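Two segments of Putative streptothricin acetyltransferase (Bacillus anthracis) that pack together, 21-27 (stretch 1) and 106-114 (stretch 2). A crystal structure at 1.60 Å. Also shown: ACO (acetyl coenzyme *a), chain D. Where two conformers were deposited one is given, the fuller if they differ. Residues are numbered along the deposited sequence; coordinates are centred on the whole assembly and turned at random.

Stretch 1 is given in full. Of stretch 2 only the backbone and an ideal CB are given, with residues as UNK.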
# COMPACT_ATOMS: atom_id res chain seq x y z
N GLU A 21 -15.73 -25.19 3.46
CA GLU A 21 -14.30 -25.11 3.22
C GLU A 21 -14.20 -24.83 1.73
O GLU A 21 -14.77 -25.56 0.92
CB GLU A 21 -13.57 -26.43 3.52
CG GLU A 21 -13.52 -26.85 4.98
CD GLU A 21 -12.85 -28.20 5.22
OE1 GLU A 21 -12.51 -28.91 4.23
OE2 GLU A 21 -12.67 -28.57 6.40
N ILE A 22 -13.53 -23.75 1.38
CA ILE A 22 -13.36 -23.40 -0.01
C ILE A 22 -11.89 -23.53 -0.30
O ILE A 22 -11.07 -23.03 0.45
CB ILE A 22 -13.89 -21.99 -0.24
CG1 ILE A 22 -15.42 -22.02 -0.15
CG2 ILE A 22 -13.44 -21.46 -1.58
CD1 ILE A 22 -16.07 -20.71 -0.21
N ASP A 23 -11.56 -24.24 -1.38
CA ASP A 23 -10.17 -24.45 -1.76
C ASP A 23 -9.66 -23.21 -2.50
O ASP A 23 -10.03 -23.01 -3.66
CB ASP A 23 -10.07 -25.69 -2.65
CG ASP A 23 -8.63 -26.06 -3.00
OD1 ASP A 23 -7.71 -25.27 -2.73
OD2 ASP A 23 -8.43 -27.18 -3.52
N ASP A 24 -8.85 -22.38 -1.84
CA ASP A 24 -8.30 -21.18 -2.48
C ASP A 24 -6.87 -21.41 -2.93
O ASP A 24 -6.16 -20.45 -3.25
CB ASP A 24 -8.37 -19.90 -1.60
CG ASP A 24 -7.39 -19.90 -0.42
OD1 ASP A 24 -6.75 -20.93 -0.15
OD2 ASP A 24 -7.25 -18.83 0.25
N SER A 25 -6.42 -22.66 -2.95
CA SER A 25 -5.06 -22.93 -3.40
C SER A 25 -4.98 -22.84 -4.91
O SER A 25 -5.97 -22.99 -5.63
CB SER A 25 -4.57 -24.31 -2.93
OG SER A 25 -5.25 -25.39 -3.56
N PHE A 26 -3.76 -22.59 -5.39
CA PHE A 26 -3.51 -22.49 -6.81
C PHE A 26 -2.10 -22.93 -7.10
O PHE A 26 -1.27 -23.06 -6.21
CB PHE A 26 -3.76 -21.08 -7.35
CG PHE A 26 -2.94 -20.02 -6.70
CD1 PHE A 26 -3.37 -19.42 -5.53
CD2 PHE A 26 -1.77 -19.58 -7.29
CE1 PHE A 26 -2.64 -18.42 -4.92
CE2 PHE A 26 -1.02 -18.57 -6.68
CZ PHE A 26 -1.45 -18.01 -5.50
N ILE A 27 -1.84 -23.24 -8.37
CA ILE A 27 -0.53 -23.70 -8.81
C ILE A 27 0.26 -22.56 -9.43
O ILE A 27 -0.20 -21.94 -10.39
CB ILE A 27 -0.67 -24.77 -9.89
CG1 ILE A 27 -1.53 -25.93 -9.41
CG2 ILE A 27 0.72 -25.25 -10.34
CD1 ILE A 27 -1.82 -26.94 -10.52
N UNK A 106 -10.42 -12.41 -3.63
CA UNK A 106 -11.43 -12.97 -4.51
C UNK A 106 -11.03 -14.43 -4.63
O UNK A 106 -9.87 -14.74 -4.91
CB UNK A 106 -11.51 -12.26 -5.86
N UNK A 107 -11.97 -15.32 -4.35
CA UNK A 107 -11.69 -16.74 -4.44
C UNK A 107 -12.86 -17.50 -5.02
O UNK A 107 -14.00 -17.28 -4.65
CB UNK A 107 -11.33 -17.30 -3.06
N UNK A 108 -12.55 -18.39 -5.97
CA UNK A 108 -13.53 -19.31 -6.51
C UNK A 108 -12.97 -20.71 -6.14
O UNK A 108 -11.77 -20.99 -6.33
CB UNK A 108 -13.74 -19.12 -8.01
N UNK A 109 -13.82 -21.56 -5.57
CA UNK A 109 -13.42 -22.92 -5.18
C UNK A 109 -12.70 -23.55 -6.38
O UNK A 109 -13.18 -23.47 -7.51
CB UNK A 109 -14.63 -23.76 -4.75
N UNK A 110 -11.57 -24.19 -6.12
CA UNK A 110 -10.74 -24.76 -7.17
C UNK A 110 -11.48 -25.55 -8.24
O UNK A 110 -11.28 -25.31 -9.43
CB UNK A 110 -9.69 -25.67 -6.53
N UNK A 111 -12.38 -26.43 -7.82
CA UNK A 111 -13.06 -27.24 -8.81
C UNK A 111 -13.96 -26.50 -9.79
O UNK A 111 -14.27 -27.05 -10.83
CB UNK A 111 -13.90 -28.29 -8.08
N UNK A 112 -14.36 -25.27 -9.46
CA UNK A 112 -15.25 -24.50 -10.31
C UNK A 112 -14.60 -23.37 -11.10
O UNK A 112 -15.32 -22.56 -11.71
CB UNK A 112 -16.37 -23.91 -9.45
N UNK A 113 -13.28 -23.27 -11.07
CA UNK A 113 -12.61 -22.19 -11.80
C UNK A 113 -12.65 -22.36 -13.31
O UNK A 113 -12.78 -23.47 -13.83
CB UNK A 113 -11.15 -22.09 -11.35
N UNK A 114 -12.51 -21.21 -13.98
CA UNK A 114 -12.51 -21.03 -15.44
C UNK A 114 -13.91 -21.15 -16.08
O UNK A 114 -14.03 -21.24 -17.31
CB UNK A 114 -11.58 -22.06 -16.08
N1A ACO D . -5.14 -18.29 -16.97
C2A ACO D . -5.53 -17.48 -17.98
N3A ACO D . -6.72 -16.87 -18.02
C4A ACO D . -7.60 -17.05 -17.00
C5A ACO D . -7.25 -17.93 -15.89
C6A ACO D . -5.94 -18.57 -15.92
N6A ACO D . -5.58 -19.39 -14.91
N7A ACO D . -8.29 -17.95 -15.04
C8A ACO D . -9.24 -17.15 -15.57
N9A ACO D . -8.83 -16.61 -16.73
C1B ACO D . -9.59 -15.74 -17.64
C2B ACO D . -10.67 -16.61 -18.29
O2B ACO D . -10.24 -17.34 -19.45
C3B ACO D . -11.76 -15.62 -18.60
O3B ACO D . -11.48 -15.02 -19.86
P3B ACO D . -12.63 -14.71 -20.95
O7A ACO D . -13.55 -13.72 -20.26
O8A ACO D . -13.24 -16.07 -21.20
O9A ACO D . -11.82 -14.14 -22.09
C4B ACO D . -11.62 -14.58 -17.50
O4B ACO D . -10.29 -14.69 -16.98
C5B ACO D . -12.65 -14.81 -16.40
O5B ACO D . -12.32 -16.03 -15.73
P1A ACO D . -13.35 -16.70 -14.69
O1A ACO D . -13.70 -18.09 -15.17
O2A ACO D . -14.45 -15.70 -14.45
O3A ACO D . -12.39 -16.79 -13.39
P2A ACO D . -12.54 -17.80 -12.17
O4A ACO D . -11.63 -18.95 -12.50
O5A ACO D . -13.97 -18.07 -11.80
O6A ACO D . -11.93 -16.94 -10.94
CBP ACO D . -9.95 -16.45 -9.68
CCP ACO D . -10.66 -16.32 -11.01
CDP ACO D . -8.65 -15.66 -9.74
CEP ACO D . -10.84 -15.90 -8.57
CAP ACO D . -9.65 -17.92 -9.38
OAP ACO D . -8.62 -18.39 -10.29
C9P ACO D . -9.15 -18.18 -7.99
O9P ACO D . -9.90 -18.24 -7.05
N8P ACO D . -7.83 -18.35 -7.80
C7P ACO D . -7.25 -18.67 -6.49
C6P ACO D . -7.33 -17.54 -5.50
C5P ACO D . -6.65 -16.33 -6.08
O5P ACO D . -5.60 -16.42 -6.69
N4P ACO D . -7.25 -15.17 -5.90
C3P ACO D . -6.72 -13.90 -6.38
C2P ACO D . -5.66 -13.46 -5.38
S1P ACO D . -5.32 -11.72 -5.50
C ACO D . -6.62 -11.03 -4.67
O ACO D . -7.50 -11.74 -4.21
CH3 ACO D . -6.69 -9.55 -4.53

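Position 106 lies out of reach of stretch 1, with extended angles (-130/127) and a backbone turned to the cofactor: its N lies 3.1 Å from ACO O and its O 2.8 Å from ACO N4P, both hydrogen bonds. Stretch 1 sets no demand, and a beta-branched residue would suit the strand. It is Ile 106.

At 107 the CA-to-CB bond points toward stretch 1. The ideal CB sits 4.2 Å from Asp 24 CB and 4.9 Å from Ile 22 CG2, leaving space for a short branch but little more in that direction. Valine, threonine or alanine would all be plausible on an extended backbone. The deposited Thr 107 (chi1 m) sets its CG2 3.5 Å from Asp 24 CB and 3.7 Å from Ile 22 CG2, while OG1 receives a hydrogen bond from a water that also donates to Asp 24 OD2.

Position 108 points away, so stretch 1 leaves the choice to other neighbours; again a beta-branched residue fits the strand. Val 108 serves mainly through its backbone, N donating to ACO O9P at 2.9 Å.

At 109 the strand has ended. The bond runs sideways, with the ideal CB 4.1 Å from Ile 22 CG2 and 4.6 Å from Asp 23 N. That amide is a donor seeking an acceptor, which favours a short side chain with a carboxylate or amide oxygen: aspartate or asparagine, perhaps serine. Asp 109 (chi1 t) brings OD1 to 3.0 Å from Asp 23 N in a nearly straight hydrogen bond (163°), and its OD2 is left for position 111.

Position 110 points toward stretch 1, its ideal CB 3.6 Å from Asp 23 OD2. Its N donates to Asp 23 O at 3.1 Å, a bond available to any residue but proline. The nearby carboxylate asks for a positive charge, so lysine or arginine would suit. Lys 110 passes its chain by this carboxylate, CE 3.2 Å from Asp 23 OD2, and its NZ makes a salt bridge at 3.4 Å from the same OD2.

Position 111, in the 3-10 segment, has nothing of stretch 1 near its CB; many polar residues would do. Lys 111 folds back so that NZ forms a salt bridge with Asp 109 OD2 at 2.9 Å. At 112, out of reach, the choice is open, and Tyr 112 donates its N to Asp 109 O at 2.9 Å.

At 113 the bond points toward stretch 1, but the ideal CB has nothing of it within 5.5 Å. The carbonyl of Ser 25 offers an acceptor, with Asp 23 O nearby, so the side chain must be long: arginine best, lysine possible. Arg 113 delivers NH1 and NH2 to Ser 25 O at 2.7 and 2.8 Å, while NE donates to Val 108 O at 2.8 Å and ACO C9P lies over one guanidinium face.

Position 114 is remote, with positive phi (74°) that would favour glycine or asparagine. Thr 114 occupies it, its N donating to ACO O4A at 2.8 Å.

Stretch 2 (106-114) ITVDKKYRT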
# COMPACT_ATOMS: atom_id res chain seq x y z
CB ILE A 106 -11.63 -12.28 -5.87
CG1 ILE A 106 -12.71 -13.03 -6.68
CG2 ILE A 106 -10.30 -12.22 -6.67
CD1 ILE A 106 -13.04 -12.41 -8.04
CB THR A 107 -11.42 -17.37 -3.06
OG1 THR A 107 -10.19 -16.86 -2.52
CG2 THR A 107 -11.29 -18.90 -3.15
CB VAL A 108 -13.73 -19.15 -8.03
CG1 VAL A 108 -14.55 -20.31 -8.61
CG2 VAL A 108 -14.42 -17.81 -8.32
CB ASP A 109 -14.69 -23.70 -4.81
CG ASP A 109 -14.42 -25.05 -4.12
OD1 ASP A 109 -13.37 -25.27 -3.51
OD2 ASP A 109 -15.36 -25.88 -4.14
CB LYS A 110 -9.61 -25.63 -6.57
CG LYS A 110 -8.58 -26.06 -7.62
CD LYS A 110 -7.37 -26.75 -6.99
CE LYS A 110 -7.70 -28.12 -6.45
NZ LYS A 110 -6.54 -28.79 -5.79
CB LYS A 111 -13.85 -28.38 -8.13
CG LYS A 111 -15.11 -27.94 -7.46
CD LYS A 111 -15.88 -29.13 -6.85
CE LYS A 111 -15.21 -29.72 -5.61
NZ LYS A 111 -15.27 -28.76 -4.47
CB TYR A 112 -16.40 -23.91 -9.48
CG TYR A 112 -17.28 -24.94 -8.84
CD1 TYR A 112 -18.21 -25.62 -9.58
CD2 TYR A 112 -17.20 -25.22 -7.48
CE1 TYR A 112 -19.03 -26.56 -9.01
CE2 TYR A 112 -18.02 -26.19 -6.90
CZ TYR A 112 -18.93 -26.85 -7.67
OH TYR A 112 -19.77 -27.81 -7.15
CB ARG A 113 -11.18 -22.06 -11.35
CG ARG A 113 -11.05 -21.63 -9.90
CD ARG A 113 -9.60 -21.56 -9.46
NE ARG A 113 -9.54 -21.54 -8.00
CZ ARG A 113 -8.49 -21.89 -7.28
NH1 ARG A 113 -7.35 -22.22 -7.88
NH2 ARG A 113 -8.59 -21.93 -5.97
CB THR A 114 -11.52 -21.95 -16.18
OG1 THR A 114 -12.03 -23.28 -16.28
CG2 THR A 114 -10.14 -21.94 -15.47
O HOH W 1 -9.23 -17.06 0.00
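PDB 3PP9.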